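Local coordinates for lectin (PDB 5T1X), which binds mannose as a GNA-related (bulb-type) lectin of taro and agglutinates rabbit erythrocytes, acting as an assembly of paired chain 1–chain 2 heterodimers, at the interface of chains B and A. Coordinates in Å, arbitrary orientation; residue numbers count along the deposited sequence, not the author numbering. Chains: chain A, Lectin; chain B, Lectin.

The interface of chains B and A. Residues chain B 84, 86, 96-98; chain A 89, 91, 101-104.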
ATOM      1  N   ALA B  84      -3.668  -0.282  -5.420  1.00  9.78           N
ATOM      2  CA  ALA B  84      -3.463  -1.125  -4.243  1.00  8.35           C
ATOM      3  C   ALA B  84      -4.631  -0.977  -3.274  1.00 12.66           C
ATOM      4  O   ALA B  84      -4.973   0.150  -2.902  1.00 11.95           O
ATOM      5  CB  ALA B  84      -2.153  -0.758  -3.552  1.00  8.90           C
ATOM      6  N   VAL B  86      -5.562  -1.644   0.405  1.00  9.96           N
ATOM      7  CA  VAL B  86      -4.772  -1.825   1.627  1.00  9.18           C
ATOM      8  C   VAL B  86      -5.654  -1.866   2.854  1.00 12.94           C
ATOM      9  O   VAL B  86      -6.550  -1.033   3.000  1.00 11.99           O
ATOM     10  CB  VAL B  86      -3.725  -0.676   1.744  1.00 12.83           C
ATOM     11  CG1 VAL B  86      -2.902  -0.779   3.032  1.00 13.45           C
ATOM     12  CG2 VAL B  86      -2.804  -0.648   0.531  1.00 12.53           C
ATOM     13  N   PHE B  96      -6.030   2.719  -3.048  1.00  8.44           N
ATOM     14  CA  PHE B  96      -5.142   3.833  -3.389  1.00  8.45           C
ATOM     15  C   PHE B  96      -4.647   3.705  -4.793  1.00 11.82           C
ATOM     16  O   PHE B  96      -4.172   2.631  -5.174  1.00 11.44           O
ATOM     17  CB  PHE B  96      -3.910   3.822  -2.476  1.00  8.58           C
ATOM     18  CG  PHE B  96      -4.146   4.066  -1.006  1.00  8.86           C
ATOM     19  CD1 PHE B  96      -4.071   5.345  -0.481  1.00 10.66           C
ATOM     20  CD2 PHE B  96      -4.355   3.002  -0.135  1.00 11.01           C
ATOM     21  CE1 PHE B  96      -4.253   5.569   0.886  1.00 12.18           C
ATOM     22  CE2 PHE B  96      -4.518   3.224   1.238  1.00 13.39           C
ATOM     23  CZ  PHE B  96      -4.467   4.505   1.739  1.00 12.05           C
ATOM     24  N   GLY B  97      -4.668   4.800  -5.542  1.00  8.44           N
ATOM     25  CA  GLY B  97      -4.078   4.749  -6.862  1.00  8.16           C
ATOM     26  C   GLY B  97      -4.407   5.890  -7.789  1.00 11.88           C
ATOM     27  O   GLY B  97      -5.296   6.696  -7.492  1.00 10.82           O
ATOM     28  N   PRO B  98      -3.738   5.929  -8.963  1.00  8.48           N
ATOM     29  CA  PRO B  98      -2.692   4.999  -9.436  1.00  8.37           C
ATOM     30  C   PRO B  98      -1.348   5.231  -8.753  1.00 12.85           C
ATOM     31  O   PRO B  98      -1.200   6.157  -7.961  1.00 13.97           O
ATOM     32  CB  PRO B  98      -2.609   5.313 -10.937  1.00 10.85           C
ATOM     33  CG  PRO B  98      -2.923   6.780 -11.003  1.00 15.34           C
ATOM     34  CD  PRO B  98      -3.990   7.000  -9.952  1.00 11.12           C
TER
ATOM     35  N   VAL A  89      -0.048   6.025   0.282  1.00  5.69           N
ATOM     36  CA  VAL A  89       0.621   4.956   1.006  1.00  5.47           C
ATOM     37  C   VAL A  89       1.864   4.535   0.226  1.00  8.52           C
ATOM     38  O   VAL A  89       1.821   4.435  -0.996  1.00  9.18           O
ATOM     39  CB  VAL A  89      -0.318   3.749   1.316  1.00 10.19           C
ATOM     40  CG1 VAL A  89      -0.782   3.050   0.037  1.00  9.86           C
ATOM     41  CG2 VAL A  89       0.344   2.747   2.273  1.00 10.39           C
ATOM     42  N   ILE A  91       4.269   1.398  -0.143  1.00  8.18           N
ATOM     43  CA  ILE A  91       4.285  -0.018   0.178  1.00  6.71           C
ATOM     44  C   ILE A  91       5.626  -0.616  -0.200  1.00 10.62           C
ATOM     45  O   ILE A  91       6.028  -0.520  -1.357  1.00  9.74           O
ATOM     46  CB  ILE A  91       3.135  -0.812  -0.518  1.00  8.60           C
ATOM     47  CG1 ILE A  91       1.738  -0.159  -0.287  1.00  8.97           C
ATOM     48  CG2 ILE A  91       3.144  -2.299  -0.071  1.00  8.15           C
ATOM     49  CD1 ILE A  91       0.589  -0.828  -1.059  1.00 10.33           C
ATOM     50  N   TYR A 101       1.366   4.757  -3.743  1.00  7.92           N
ATOM     51  CA  TYR A 101       0.032   4.710  -4.330  1.00  7.01           C
ATOM     52  C   TYR A 101      -0.841   5.787  -3.762  1.00 11.15           C
ATOM     53  O   TYR A 101      -0.914   5.941  -2.546  1.00 10.36           O
ATOM     54  CB  TYR A 101      -0.652   3.357  -4.059  1.00  7.84           C
ATOM     55  CG  TYR A 101      -0.009   2.165  -4.723  1.00  9.20           C
ATOM     56  CD1 TYR A 101      -0.414   1.746  -5.988  1.00 11.74           C
ATOM     57  CD2 TYR A 101       0.892   1.363  -4.031  1.00  9.55           C
ATOM     58  CE1 TYR A 101       0.136   0.617  -6.586  1.00 11.90           C
ATOM     59  CE2 TYR A 101       1.437   0.218  -4.610  1.00 10.40           C
ATOM     60  CZ  TYR A 101       1.049  -0.156  -5.889  1.00 11.50           C
ATOM     61  OH  TYR A 101       1.599  -1.264  -6.495  1.00 11.42           O
ATOM     62  N   GLY A 102      -1.595   6.441  -4.631  1.00  8.07           N
ATOM     63  CA  GLY A 102      -2.587   7.414  -4.187  1.00  7.98           C
ATOM     64  C   GLY A 102      -3.121   8.319  -5.281  1.00 10.78           C
ATOM     65  O   GLY A 102      -2.603   8.346  -6.394  1.00 11.17           O
ATOM     66  N   PRO A 103      -4.126   9.143  -4.953  1.00  9.70           N
ATOM     67  CA  PRO A 103      -4.796   9.251  -3.649  1.00  9.58           C
ATOM     68  C   PRO A 103      -5.768   8.100  -3.377  1.00 14.68           C
ATOM     69  O   PRO A 103      -6.010   7.262  -4.256  1.00 12.78           O
ATOM     70  CB  PRO A 103      -5.541  10.587  -3.774  1.00 11.79           C
ATOM     71  CG  PRO A 103      -5.927  10.631  -5.240  1.00 16.18           C
ATOM     72  CD  PRO A 103      -4.724  10.053  -5.953  1.00 11.24           C
ATOM     73  N   ALA A 104      -6.333   8.069  -2.158  1.00 12.75           N
ATOM     74  CA  ALA A 104      -7.382   7.108  -1.814  1.00 13.28           C
ATOM     75  C   ALA A 104      -8.624   7.446  -2.650  1.00 15.96           C
ATOM     76  O   ALA A 104      -9.025   8.610  -2.667  1.00 16.03           O
ATOM     77  CB  ALA A 104      -7.697   7.193  -0.324  1.00 14.25           C
TER
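The side chains of B:Phe96 and A:Val89 cross at about a right angle where the two bulb-type lectin chains meet. Followed outwards, the phenylalanine first sets its CB against CB of A:Tyr101, 3.7 Å away. With CG anti to its own carbonyl carbon (chi1 -65°), the ring is carried over A:Val89, whose CG1 lies 3.7 Å from the ring centroid, offset towards the rim. CD2 and CG take most of this methyl, with CE2 a little farther off. On the CD1 side, the ring faces the backbone O of A:Tyr101 and N of A:Ala104, and CE1 of B:Phe96 comes within 4.0 Å of CB of A:Ala104. A:Tyr101 repeats the motif from the other chain: CB of B:Ala84 stands over the centre of its phenol ring, 3.6 Å from the centroid. CB of B:Ala84 also meets CD1 at the tip of A:Ile91, 3.7 Å away, and this tip also touches CG2 of B:Val86. Beside the apolar core, the amide N of B:Gly97 donates to O of A:Pro103 over 3.1 Å, nearly straight at the hydrogen but 40° out of the carbonyl plane. B:Pro98 and A:Pro103 each follow a cis peptide bond, and the two Gly-Pro turns have nearly the same backbone shape. An antiparallel bridge joins B:Phe96 to A:Ala104, at the start of chain A strand 104-107. The near-symmetric patch thus fastens the chains where their C-terminal strands exchange, and probably helps build the heterodimer from which the tetramer is made.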